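Local coordinates for beta-n-acetylhexosaminidase (Streptococcus pneumoniae, PDB 2YLA), which probably hydrolyses terminal beta-linked N-acetylglucosamine residues from N-glycans, acting as a family 20 glycoside hydrolase in pneumococcal virulence, at residues I15-K20 / V42-G47; N274-W279 / G302-N307; D278-L283 / S327-R332. The protein carries 1 engineered substitution. All blocks are in the same frame, centred on the assembly; numbering follows the deposited sequence.

Interaction 1: residues I15-K20 / V42-G47; sequences IDAGRK and VHLLLG. With NAG (2-acetamido-2-deoxy-beta-D-glucopyranose), chain E.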
loop_
_atom_site.group_PDB
_atom_site.type_symbol
_atom_site.label_atom_id
_atom_site.label_comp_id
_atom_site.label_asym_id
_atom_site.label_seq_id
_atom_site.Cartn_x
_atom_site.Cartn_y
_atom_site.Cartn_z
ATOM N N ILE A 15 3.230 3.512 -3.109
ATOM C CA ILE A 15 4.502 4.234 -3.041
ATOM C C ILE A 15 5.451 3.545 -2.061
ATOM O O ILE A 15 5.146 3.420 -0.870
ATOM C CB ILE A 15 4.294 5.721 -2.617
ATOM C CG1 ILE A 15 3.240 6.414 -3.496
ATOM C CG2 ILE A 15 5.619 6.491 -2.611
ATOM C CD1 ILE A 15 3.585 6.511 -4.995
ATOM N N ASP A 16 6.597 3.100 -2.569
ATOM C CA ASP A 16 7.612 2.441 -1.751
ATOM C C ASP A 16 8.356 3.477 -0.912
ATOM O O ASP A 16 9.448 3.922 -1.275
ATOM C CB ASP A 16 8.582 1.654 -2.642
ATOM C CG ASP A 16 9.595 0.834 -1.852
ATOM O OD1 ASP A 16 9.491 0.735 -0.610
ATOM O OD2 ASP A 16 10.510 0.276 -2.493
ATOM N N ALA A 17 7.754 3.862 0.210
ATOM C CA ALA A 17 8.334 4.879 1.083
ATOM C C ALA A 17 8.981 4.254 2.317
ATOM O O ALA A 17 9.244 4.936 3.308
ATOM C CB ALA A 17 7.280 5.914 1.478
ATOM N N GLY A 18 9.216 2.949 2.251
ATOM C CA GLY A 18 9.954 2.244 3.288
ATOM C C GLY A 18 11.426 2.198 2.936
ATOM O O GLY A 18 12.282 2.436 3.785
ATOM N N ARG A 19 11.720 1.890 1.674
ATOM C CA ARG A 19 13.096 1.840 1.186
ATOM C C ARG A 19 13.675 3.241 1.013
ATOM O O ARG A 19 14.847 3.475 1.317
ATOM C CB ARG A 19 13.173 1.089 -0.145
ATOM C CG ARG A 19 12.934 -0.409 -0.063
ATOM C CD ARG A 19 13.236 -1.034 -1.408
ATOM N NE ARG A 19 13.263 -2.493 -1.406
ATOM C CZ ARG A 19 12.305 -3.263 -1.913
ATOM N NH1 ARG A 19 11.222 -2.723 -2.457
ATOM N NH2 ARG A 19 12.432 -4.583 -1.876
ATOM N N LYS A 20 12.844 4.164 0.527
ATOM C CA LYS A 20 13.275 5.518 0.180
ATOM C C LYS A 20 12.389 6.570 0.844
ATOM O O LYS A 20 11.164 6.447 0.850
ATOM C CB LYS A 20 13.247 5.687 -1.342
ATOM C CG LYS A 20 13.824 6.991 -1.871
ATOM C CD LYS A 20 13.667 7.067 -3.378
ATOM C CE LYS A 20 14.029 8.438 -3.920
ATOM N NZ LYS A 20 15.493 8.698 -3.938
ATOM N N VAL A 42 -4.278 5.682 -1.635
ATOM C CA VAL A 42 -2.827 5.664 -1.751
ATOM C C VAL A 42 -2.302 4.620 -0.767
ATOM O O VAL A 42 -2.525 4.715 0.444
ATOM C CB VAL A 42 -2.191 7.045 -1.457
ATOM C CG1 VAL A 42 -0.660 6.954 -1.462
ATOM C CG2 VAL A 42 -2.665 8.083 -2.467
ATOM N N HIS A 43 -1.631 3.612 -1.308
ATOM C CA HIS A 43 -0.985 2.587 -0.511
ATOM C C HIS A 43 0.418 3.080 -0.182
ATOM O O HIS A 43 1.213 3.370 -1.085
ATOM C CB HIS A 43 -0.948 1.283 -1.302
ATOM C CG HIS A 43 -0.217 0.167 -0.626
ATOM N ND1 HIS A 43 1.115 -0.098 -0.861
ATOM C CD2 HIS A 43 -0.639 -0.779 0.247
ATOM C CE1 HIS A 43 1.485 -1.149 -0.152
ATOM N NE2 HIS A 43 0.440 -1.581 0.529
ATOM N N LEU A 44 0.709 3.201 1.109
ATOM C CA LEU A 44 1.981 3.754 1.543
ATOM C C LEU A 44 2.779 2.777 2.396
ATOM O O LEU A 44 2.461 2.540 3.563
ATOM C CB LEU A 44 1.769 5.081 2.277
ATOM C CG LEU A 44 2.982 6.004 2.414
ATOM C CD1 LEU A 44 3.490 6.437 1.044
ATOM C CD2 LEU A 44 2.635 7.217 3.272
ATOM N N LEU A 45 3.816 2.209 1.792
ATOM C CA LEU A 45 4.758 1.357 2.497
ATOM C C LEU A 45 5.637 2.244 3.370
ATOM O O LEU A 45 6.350 3.105 2.863
ATOM C CB LEU A 45 5.608 0.568 1.496
ATOM C CG LEU A 45 4.892 -0.513 0.678
ATOM C CD1 LEU A 45 5.187 -0.361 -0.805
ATOM C CD2 LEU A 45 5.242 -1.913 1.167
ATOM N N LEU A 46 5.557 2.051 4.682
ATOM C CA LEU A 46 6.334 2.839 5.635
ATOM C C LEU A 46 7.415 1.975 6.265
ATOM O O LEU A 46 8.456 2.474 6.698
ATOM C CB LEU A 46 5.420 3.426 6.713
ATOM C CG LEU A 46 4.305 4.353 6.223
ATOM C CD1 LEU A 46 3.268 4.582 7.310
ATOM C CD2 LEU A 46 4.882 5.673 5.735
ATOM N N GLY A 47 7.141 0.677 6.322
ATOM C CA GLY A 47 8.115 -0.323 6.719
ATOM C C GLY A 47 8.300 -1.269 5.557
ATOM O O GLY A 47 7.418 -2.064 5.256
HETATM C C1 NAG E . 9.277 -7.723 -6.014
HETATM C C2 NAG E . 9.134 -7.308 -4.527
HETATM C C3 NAG E . 9.358 -5.823 -4.216
HETATM C C4 NAG E . 10.076 -5.123 -5.355
HETATM C C5 NAG E . 9.258 -5.317 -6.627
HETATM C C6 NAG E . 9.847 -4.544 -7.801
HETATM C C7 NAG E . 6.636 -7.396 -4.203
HETATM C C8 NAG E . 5.568 -8.044 -3.374
HETATM N N2 NAG E . 7.888 -7.768 -3.909
HETATM O O3 NAG E . 10.109 -5.690 -3.029
HETATM O O4 NAG E . 10.234 -3.759 -5.042
HETATM O O5 NAG E . 9.170 -6.686 -6.995
HETATM O O6 NAG E . 11.041 -5.154 -8.243
HETATM O O7 NAG E . 6.319 -6.590 -5.080
#

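Interaction 2: residues N274-W279 / G302-N307; sequences NTNGDW and GKTPFN. With NAG (2-acetamido-2-deoxy-beta-D-glucopyranose), chain B.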
loop_
_atom_site.group_PDB
_atom_site.type_symbol
_atom_site.label_atom_id
_atom_site.label_comp_id
_atom_site.label_asym_id
_atom_site.label_seq_id
_atom_site.Cartn_x
_atom_site.Cartn_y
_atom_site.Cartn_z
ATOM N N ASN A 274 -5.873 -6.536 -6.986
ATOM C CA ASN A 274 -5.076 -6.813 -8.175
ATOM C C ASN A 274 -3.830 -5.929 -8.242
ATOM O O ASN A 274 -3.887 -4.774 -8.674
ATOM C CB ASN A 274 -5.934 -6.670 -9.438
ATOM C CG ASN A 274 -5.267 -7.246 -10.682
ATOM O OD1 ASN A 274 -4.251 -7.941 -10.606
ATOM N ND2 ASN A 274 -5.850 -6.957 -11.842
ATOM N N THR A 275 -2.711 -6.488 -7.791
ATOM C CA THR A 275 -1.442 -5.771 -7.713
ATOM C C THR A 275 -0.488 -6.334 -8.771
ATOM O O THR A 275 0.682 -6.621 -8.502
ATOM C CB THR A 275 -0.856 -5.869 -6.284
ATOM O OG1 THR A 275 -1.864 -5.488 -5.342
ATOM C CG2 THR A 275 0.354 -4.963 -6.104
ATOM N N ASN A 276 -1.021 -6.480 -9.982
ATOM C CA ASN A 276 -0.319 -7.087 -11.109
ATOM C C ASN A 276 1.072 -6.503 -11.313
ATOM O O ASN A 276 1.231 -5.291 -11.462
ATOM C CB ASN A 276 -1.153 -6.915 -12.384
ATOM C CG ASN A 276 -0.836 -7.953 -13.443
ATOM O OD1 ASN A 276 0.317 -8.145 -13.823
ATOM N ND2 ASN A 276 -1.870 -8.623 -13.934
ATOM N N GLY A 277 2.074 -7.378 -11.313
ATOM C CA GLY A 277 3.472 -6.983 -11.481
ATOM C C GLY A 277 3.787 -6.290 -12.794
ATOM O O GLY A 277 4.804 -5.610 -12.906
ATOM N N ASP A 278 2.912 -6.462 -13.783
ATOM C CA ASP A 278 3.047 -5.806 -15.088
ATOM C C ASP A 278 3.061 -4.286 -14.991
ATOM O O ASP A 278 3.709 -3.617 -15.798
ATOM C CB ASP A 278 1.910 -6.223 -16.021
ATOM C CG ASP A 278 2.008 -7.667 -16.470
ATOM O OD1 ASP A 278 2.967 -8.373 -16.079
ATOM O OD2 ASP A 278 1.106 -8.096 -17.223
ATOM N N TRP A 279 2.340 -3.754 -14.006
ATOM C CA TRP A 279 2.202 -2.313 -13.818
ATOM C C TRP A 279 3.312 -1.721 -12.938
ATOM O O TRP A 279 3.259 -0.544 -12.569
ATOM C CB TRP A 279 0.827 -1.989 -13.218
ATOM C CG TRP A 279 -0.358 -2.541 -13.980
ATOM C CD1 TRP A 279 -0.520 -2.588 -15.340
ATOM C CD2 TRP A 279 -1.558 -3.091 -13.418
ATOM N NE1 TRP A 279 -1.736 -3.149 -15.655
ATOM C CE2 TRP A 279 -2.394 -3.465 -14.495
ATOM C CE3 TRP A 279 -2.003 -3.314 -12.107
ATOM C CZ2 TRP A 279 -3.651 -4.049 -14.302
ATOM C CZ3 TRP A 279 -3.252 -3.895 -11.914
ATOM C CH2 TRP A 279 -4.062 -4.256 -13.009
ATOM N N GLY A 302 -2.109 -0.559 -20.591
ATOM C CA GLY A 302 -3.135 -0.779 -21.608
ATOM C C GLY A 302 -3.232 -2.224 -22.071
ATOM O O GLY A 302 -4.321 -2.701 -22.393
ATOM N N LYS A 303 -2.096 -2.919 -22.106
ATOM C CA LYS A 303 -2.052 -4.324 -22.530
ATOM C C LYS A 303 -2.637 -5.283 -21.491
ATOM O O LYS A 303 -3.320 -6.241 -21.850
ATOM C CB LYS A 303 -0.626 -4.747 -22.902
ATOM C CG LYS A 303 -0.172 -4.278 -24.284
ATOM C CD LYS A 303 1.302 -4.586 -24.535
ATOM C CE LYS A 303 1.519 -5.891 -25.301
ATOM N NZ LYS A 303 1.292 -7.115 -24.479
ATOM N N THR A 304 -2.367 -5.029 -20.213
ATOM C CA THR A 304 -2.905 -5.852 -19.131
ATOM C C THR A 304 -4.222 -5.257 -18.612
ATOM O O THR A 304 -4.230 -4.151 -18.069
ATOM C CB THR A 304 -1.886 -6.018 -17.970
ATOM O OG1 THR A 304 -0.637 -6.495 -18.487
ATOM C CG2 THR A 304 -2.397 -7.001 -16.928
ATOM N N PRO A 305 -5.338 -5.995 -18.776
ATOM C CA PRO A 305 -6.669 -5.525 -18.367
ATOM C C PRO A 305 -6.766 -5.250 -16.865
ATOM O O PRO A 305 -5.987 -5.801 -16.084
ATOM C CB PRO A 305 -7.593 -6.688 -18.750
ATOM C CG PRO A 305 -6.827 -7.498 -19.731
ATOM C CD PRO A 305 -5.391 -7.351 -19.352
ATOM N N PHE A 306 -7.728 -4.408 -16.485
ATOM C CA PHE A 306 -7.903 -3.931 -15.108
ATOM C C PHE A 306 -8.169 -5.048 -14.102
ATOM O O PHE A 306 -7.663 -5.011 -12.981
ATOM C CB PHE A 306 -9.034 -2.895 -15.051
ATOM C CG PHE A 306 -9.174 -2.203 -13.720
ATOM C CD1 PHE A 306 -8.475 -1.031 -13.455
ATOM C CD2 PHE A 306 -10.019 -2.714 -12.740
ATOM C CE1 PHE A 306 -8.607 -0.383 -12.225
ATOM C CE2 PHE A 306 -10.156 -2.078 -11.508
ATOM C CZ PHE A 306 -9.451 -0.906 -11.252
ATOM N N ASN A 307 -8.965 -6.032 -14.504
ATOM C CA ASN A 307 -9.337 -7.131 -13.620
ATOM C C ASN A 307 -8.445 -8.360 -13.755
ATOM O O ASN A 307 -8.726 -9.398 -13.149
ATOM C CB ASN A 307 -10.797 -7.531 -13.857
ATOM C CG ASN A 307 -11.773 -6.419 -13.525
ATOM O OD1 ASN A 307 -12.758 -6.218 -14.236
ATOM N ND2 ASN A 307 -11.510 -5.692 -12.443
HETATM C C1 NAG B . 8.944 -9.579 -11.885
HETATM C C2 NAG B . 7.444 -9.801 -12.104
HETATM C C3 NAG B . 6.953 -8.781 -13.140
HETATM C C4 NAG B . 7.381 -7.355 -12.770
HETATM C C5 NAG B . 8.841 -7.267 -12.303
HETATM C C6 NAG B . 9.139 -5.909 -11.674
HETATM C C7 NAG B . 6.978 -11.932 -13.494
HETATM C C8 NAG B . 7.164 -11.319 -14.858
HETATM N N2 NAG B . 7.113 -11.211 -12.362
HETATM O O3 NAG B . 5.550 -8.850 -13.273
HETATM O O4 NAG B . 7.192 -6.521 -13.892
HETATM O O5 NAG B . 9.136 -8.281 -11.358
HETATM O O6 NAG B . 10.332 -5.986 -10.924
HETATM O O7 NAG B . 6.692 -13.129 -13.437
#

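Interaction 3: residues D278-L283 / S327-R332; sequences DWYYIL and SIWADR. With NAG (2-acetamido-2-deoxy-beta-D-glucopyranose), chain E; NAG (2-acetamido-2-deoxy-beta-D-glucopyranose), chain B; MAN (alpha-D-mannopyranose), chain C.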
loop_
_atom_site.group_PDB
_atom_site.type_symbol
_atom_site.label_atom_id
_atom_site.label_comp_id
_atom_site.label_asym_id
_atom_site.label_seq_id
_atom_site.Cartn_x
_atom_site.Cartn_y
_atom_site.Cartn_z
ATOM N N ASP A 278 2.912 -6.462 -13.783
ATOM C CA ASP A 278 3.047 -5.806 -15.088
ATOM C C ASP A 278 3.061 -4.286 -14.991
ATOM O O ASP A 278 3.709 -3.617 -15.798
ATOM C CB ASP A 278 1.910 -6.223 -16.021
ATOM C CG ASP A 278 2.008 -7.667 -16.470
ATOM O OD1 ASP A 278 2.967 -8.373 -16.079
ATOM O OD2 ASP A 278 1.106 -8.096 -17.223
ATOM N N TRP A 279 2.340 -3.754 -14.006
ATOM C CA TRP A 279 2.202 -2.313 -13.818
ATOM C C TRP A 279 3.312 -1.721 -12.938
ATOM O O TRP A 279 3.259 -0.544 -12.569
ATOM C CB TRP A 279 0.827 -1.989 -13.218
ATOM C CG TRP A 279 -0.358 -2.541 -13.980
ATOM C CD1 TRP A 279 -0.520 -2.588 -15.340
ATOM C CD2 TRP A 279 -1.558 -3.091 -13.418
ATOM N NE1 TRP A 279 -1.736 -3.149 -15.655
ATOM C CE2 TRP A 279 -2.394 -3.465 -14.495
ATOM C CE3 TRP A 279 -2.003 -3.314 -12.107
ATOM C CZ2 TRP A 279 -3.651 -4.049 -14.302
ATOM C CZ3 TRP A 279 -3.252 -3.895 -11.914
ATOM C CH2 TRP A 279 -4.062 -4.256 -13.009
ATOM N N TYR A 280 4.312 -2.540 -12.615
ATOM C CA TYR A 280 5.403 -2.158 -11.713
ATOM C C TYR A 280 6.397 -1.183 -12.332
ATOM O O TYR A 280 6.825 -1.362 -13.475
ATOM C CB TYR A 280 6.174 -3.402 -11.264
ATOM C CG TYR A 280 5.609 -4.128 -10.062
ATOM C CD1 TYR A 280 4.278 -3.966 -9.675
ATOM C CD2 TYR A 280 6.404 -5.002 -9.328
ATOM C CE1 TYR A 280 3.763 -4.643 -8.578
ATOM C CE2 TYR A 280 5.895 -5.683 -8.231
ATOM C CZ TYR A 280 4.576 -5.496 -7.862
ATOM O OH TYR A 280 4.068 -6.160 -6.776
ATOM N N TYR A 281 6.766 -0.161 -11.560
ATOM C CA TYR A 281 7.894 0.697 -11.905
ATOM C C TYR A 281 8.879 0.847 -10.747
ATOM O O TYR A 281 8.523 1.313 -9.664
ATOM C CB TYR A 281 7.438 2.072 -12.407
ATOM C CG TYR A 281 8.582 3.035 -12.680
ATOM C CD1 TYR A 281 9.673 2.653 -13.471
ATOM C CD2 TYR A 281 8.575 4.325 -12.150
ATOM C CE1 TYR A 281 10.728 3.529 -13.722
ATOM C CE2 TYR A 281 9.626 5.211 -12.399
ATOM C CZ TYR A 281 10.697 4.806 -13.184
ATOM O OH TYR A 281 11.735 5.671 -13.435
ATOM N N ILE A 282 10.121 0.439 -11.005
ATOM C CA ILE A 282 11.231 0.598 -10.071
ATOM C C ILE A 282 11.976 1.871 -10.447
ATOM O O ILE A 282 12.408 2.022 -11.592
ATOM C CB ILE A 282 12.209 -0.608 -10.129
ATOM C CG1 ILE A 282 11.524 -1.891 -9.668
ATOM C CG2 ILE A 282 13.439 -0.367 -9.272
ATOM C CD1 ILE A 282 10.915 -2.697 -10.787
ATOM N N LEU A 283 12.125 2.779 -9.486
ATOM C CA LEU A 283 12.769 4.070 -9.736
ATOM C C LEU A 283 14.134 3.908 -10.403
ATOM O O LEU A 283 14.996 3.173 -9.910
ATOM C CB LEU A 283 12.879 4.886 -8.442
ATOM C CG LEU A 283 11.573 5.183 -7.697
ATOM C CD1 LEU A 283 11.856 5.860 -6.369
ATOM C CD2 LEU A 283 10.619 6.020 -8.537
ATOM N N SER A 327 1.878 -0.112 -8.599
ATOM C CA SER A 327 2.949 -0.091 -7.603
ATOM C C SER A 327 4.270 0.513 -8.082
ATOM O O SER A 327 4.838 0.088 -9.091
ATOM C CB SER A 327 3.171 -1.496 -7.041
ATOM O OG SER A 327 1.952 -2.054 -6.580
ATOM N N ILE A 328 4.740 1.508 -7.330
ATOM C CA ILE A 328 6.015 2.182 -7.573
ATOM C C ILE A 328 7.029 1.752 -6.508
ATOM O O ILE A 328 6.756 1.860 -5.314
ATOM C CB ILE A 328 5.857 3.732 -7.549
ATOM C CG1 ILE A 328 4.731 4.198 -8.491
ATOM C CG2 ILE A 328 7.191 4.428 -7.859
ATOM C CD1 ILE A 328 5.015 4.047 -9.994
ATOM N N TRP A 329 8.195 1.280 -6.946
ATOM C CA TRP A 329 9.185 0.695 -6.042
ATOM C C TRP A 329 10.536 1.404 -6.073
ATOM O O TRP A 329 10.925 1.979 -7.092
ATOM C CB TRP A 329 9.381 -0.784 -6.362
ATOM C CG TRP A 329 8.115 -1.567 -6.321
ATOM C CD1 TRP A 329 7.317 -1.880 -7.377
ATOM C CD2 TRP A 329 7.487 -2.132 -5.162
ATOM N NE1 TRP A 329 6.236 -2.610 -6.955
ATOM C CE2 TRP A 329 6.314 -2.778 -5.598
ATOM C CE3 TRP A 329 7.806 -2.158 -3.797
ATOM C CZ2 TRP A 329 5.453 -3.441 -4.723
ATOM C CZ3 TRP A 329 6.952 -2.823 -2.927
ATOM C CH2 TRP A 329 5.788 -3.454 -3.394
ATOM N N ALA A 330 11.252 1.335 -4.953
ATOM C CA ALA A 330 12.552 1.983 -4.820
ATOM C C ALA A 330 13.647 0.998 -4.411
ATOM O O ALA A 330 14.340 1.206 -3.411
ATOM C CB ALA A 330 12.458 3.134 -3.832
ATOM N N ASP A 331 13.802 -0.065 -5.202
ATOM C CA ASP A 331 14.772 -1.142 -4.928
ATOM C C ASP A 331 16.206 -0.636 -4.757
ATOM O O ASP A 331 16.913 -1.066 -3.841
ATOM C CB ASP A 331 14.701 -2.225 -6.009
ATOM C CG ASP A 331 13.374 -2.970 -6.005
ATOM O OD1 ASP A 331 12.320 -2.320 -5.848
ATOM O OD2 ASP A 331 13.384 -4.209 -6.167
ATOM N N ARG A 332 16.633 0.258 -5.646
ATOM C CA ARG A 332 17.797 1.098 -5.388
ATOM C C ARG A 332 17.272 2.458 -4.933
ATOM O O ARG A 332 16.831 3.257 -5.759
ATOM C CB ARG A 332 18.671 1.258 -6.636
ATOM C CG ARG A 332 19.414 -0.001 -7.084
ATOM C CD ARG A 332 18.715 -0.670 -8.257
ATOM N NE ARG A 332 18.320 0.312 -9.266
ATOM C CZ ARG A 332 17.377 0.113 -10.179
ATOM N NH1 ARG A 332 16.726 -1.041 -10.221
ATOM N NH2 ARG A 332 17.082 1.072 -11.049
HETATM C C1 NAG E . 9.277 -7.723 -6.014
HETATM C C2 NAG E . 9.134 -7.308 -4.527
HETATM C C3 NAG E . 9.358 -5.823 -4.216
HETATM C C4 NAG E . 10.076 -5.123 -5.355
HETATM C C5 NAG E . 9.258 -5.317 -6.627
HETATM C C6 NAG E . 9.847 -4.544 -7.801
HETATM C C7 NAG E . 6.636 -7.396 -4.203
HETATM C C8 NAG E . 5.568 -8.044 -3.374
HETATM N N2 NAG E . 7.888 -7.768 -3.909
HETATM O O3 NAG E . 10.109 -5.690 -3.029
HETATM O O4 NAG E . 10.234 -3.759 -5.042
HETATM O O5 NAG E . 9.170 -6.686 -6.995
HETATM O O6 NAG E . 11.041 -5.154 -8.243
HETATM O O7 NAG E . 6.319 -6.590 -5.080
HETATM C C1 NAG B . 8.944 -9.579 -11.885
HETATM C C2 NAG B . 7.444 -9.801 -12.104
HETATM C C3 NAG B . 6.953 -8.781 -13.140
HETATM C C4 NAG B . 7.381 -7.355 -12.770
HETATM C C5 NAG B . 8.841 -7.267 -12.303
HETATM C C6 NAG B . 9.139 -5.909 -11.674
HETATM C C7 NAG B . 6.978 -11.932 -13.494
HETATM C C8 NAG B . 7.164 -11.319 -14.858
HETATM N N2 NAG B . 7.113 -11.211 -12.362
HETATM O O3 NAG B . 5.550 -8.850 -13.273
HETATM O O4 NAG B . 7.192 -6.521 -13.892
HETATM O O5 NAG B . 9.136 -8.281 -11.358
HETATM O O6 NAG B . 10.332 -5.986 -10.924
HETATM O O7 NAG B . 6.692 -13.129 -13.437
HETATM C C1 MAN C . 11.251 -9.823 -8.047
HETATM C C2 MAN C . 11.196 -8.459 -7.346
HETATM C C3 MAN C . 12.620 -8.002 -7.010
HETATM C C4 MAN C . 13.382 -9.063 -6.216
HETATM C C5 MAN C . 13.286 -10.430 -6.897
HETATM C C6 MAN C . 13.862 -11.542 -6.026
HETATM O O2 MAN C . 10.455 -8.570 -6.138
HETATM O O3 MAN C . 12.593 -6.808 -6.263
HETATM O O4 MAN C . 14.732 -8.674 -6.091
HETATM O O5 MAN C . 11.936 -10.749 -7.213
HETATM O O6 MAN C . 14.921 -12.174 -6.712
HETATM O O HOH W 1 14.646 2.119 -7.423
#

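Interaction 1: residues I15-K20 / V42-G47
Ile15 packs its side chain on Leu44 and bonds through its backbone to His43 and Leu45, illustrating how a parallel pair of strands is joined. Its N donates to His43 O at 2.9 Å, while its O accepts from Leu45 N in a longer, more bent bond of 3.2 Å. The two bonds straddle Leu44, as a parallel bridge requires, and the side chains of Ile15 and Leu44 emerge on the same face of the sheet. There, Ile15 CB rests against Leu44 CD1 at 3.8 Å. Leu44 carries its CG anti to the backbone N (chi1 -161°), a setting that brings CD1 back across the strand gap, and the same methyl also meets Ala17 CB at 3.9 Å.

Leu45 works on the other face. Its CB and CD1 lie alongside the backbone of the partner strand, with CD1 3.8 Å from Asp16 CA. Beyond this point the chain bends in an inverse gamma turn centred on Asp16, and Ala17 and Gly18 continue past the carbonyl ends of Leu45 and Leu46.

Just after the turn, Arg19 reaches a bound sugar. Its NH1 makes a salt bridge of 3.1 Å with Asp16 OD2; NH1 approaches from above the carboxylate plane, while OD2 lies in the plane of the guanidinium. Arg19 NH2 donates to O3 of N-acetylglucosamine (chain E) at 2.8 Å. Arg19 NE pairs with Asp49, so two carboxylates hold the guanidinium, and a bond from Ala330 N to Asp16 OD2 in turn positions Asp16.

Ile15, Val42 and Leu44 pack on helix 24-37, the crossover of this beta-alpha-beta unit. Leu45 instead touches Ala114 of strand 110-117 and Trp329 of strand 321-329, the strands that continue the barrel sheet beyond this pair.

Interaction 2: residues N274-W279 / G302-N307
Thr304 and Asp278 form one of two hydrogen bonds between these segments, a case of side chains rather than strand pairing joining a loop to the exit of a helix. Thr304 OG1 donates to Asp278 OD2 at 2.7 Å, and OD2 receives it on its anti lone pair; the two side chains cross at about a right angle. In the second bond, Asn274 ND2 donates to Phe306 O at 2.9 Å; the donor sits well above the carbonyl plane rather than on a lone pair, and Ser324 OG uses the same oxygen.

Within the loop, Asn276 OD1 accepts from Asp278 N at 3.1 Å, closing an Asx turn, while its ND2 is bonded to Gln308 O.

Van der Waals contact fills the rest. Thr304 has its hydroxyl beside the backbone N (chi1 -53°), which leaves CG2 to face Asn276 ND2 at 3.4 Å. Trp279 brings its edge: the carbonyl oxygens of Thr304, Pro305 and Phe306 lie near the ring plane, and CZ2 approaches Pro305 O at 3.4 Å. One ring face is covered near its rim by Asn276 CB. Trp279 NE1 makes a weak hydrogen bond to Asn300 O of helix 294-303.

A sugar is met by the backbone, where O4 of N-acetylglucosamine (chain B) donates to Gly277 O at 2.7 Å.

Two directed polar bonds thus flank the edge of an indole, in a contact whose residues are mostly buried. Amide and hydroxyl donors meet carboxylate and carbonyl acceptors, and the Asx turn and the bond to Thr304 probably help to fix the backbone around Gly277, whose O meets the sugar.

Interaction 3: residues D278-L283 / S327-R332
The indole of Trp329 points its NE1 at the middle of one face of the Tyr280 ring, 3.2 Å above the plane. The rings meet edge-to-face with their planes at 55°. At the edge of Tyr280 lie C6 of N-acetylglucosamine (chain B) and O7 of the one in chain E, and Tyr280 OH donates to that O7 at 2.9 Å. One face of Trp329 is covered by the chain E sugar, whose C5 lies 3.8 Å above the ring plane, toward the rim. Ile282 CD1 lies against O6 of both N-acetylglucosamines.

Asp331 adds directed bonds. Its OD1 accepts from O4 of the chain E sugar at 2.7 Å, and its OD2 accepts from O3 of the mannose at 2.7 Å and, at longer range, from O6 of the chain E sugar.

The backbones behind these groups pair in parallel: Tyr281 N donates to Ser327 O, Trp329 N to Tyr281 O at 2.7 Å, and Leu283 N to Trp329 O at 2.8 Å. On the face opposite the sugar, Leu283 CD2 meets Ile328 CG2 at 3.8 Å, beside helix 339-351, and Tyr281 OH is bonded to Glu341. Water 1 bridges Leu283 O and Arg332 O.

An aromatic platform beside a carboxylate is consistent with a carbohydrate-contacting site at the C-terminal end of a TIM barrel, as in many glycoside hydrolases.

How the interactions relate
From the N terminus, interaction 1 closes first, returning the chain from strand 10-16 through helix 24-37 to strand 41-45. Interactions 2 and 3 come much later and both start from one stretch, sharing Asp278 and Trp279. Interaction 2 closes around strand 281-282 and helix 294-303. Interaction 3 reaches further, to strand 321-329, so the 302-307 segment falls within its span, and the two overlap rather than nest cleanly. Residues 15-20 and 327-332 then meet directly, Asp16 N lying 3.0 Å from Ile328 O, which joins the early strand to the late one and closes the barrel. Interactions 1 and 3 both touch the chain E sugar; interactions 2 and 3 share the chain B one.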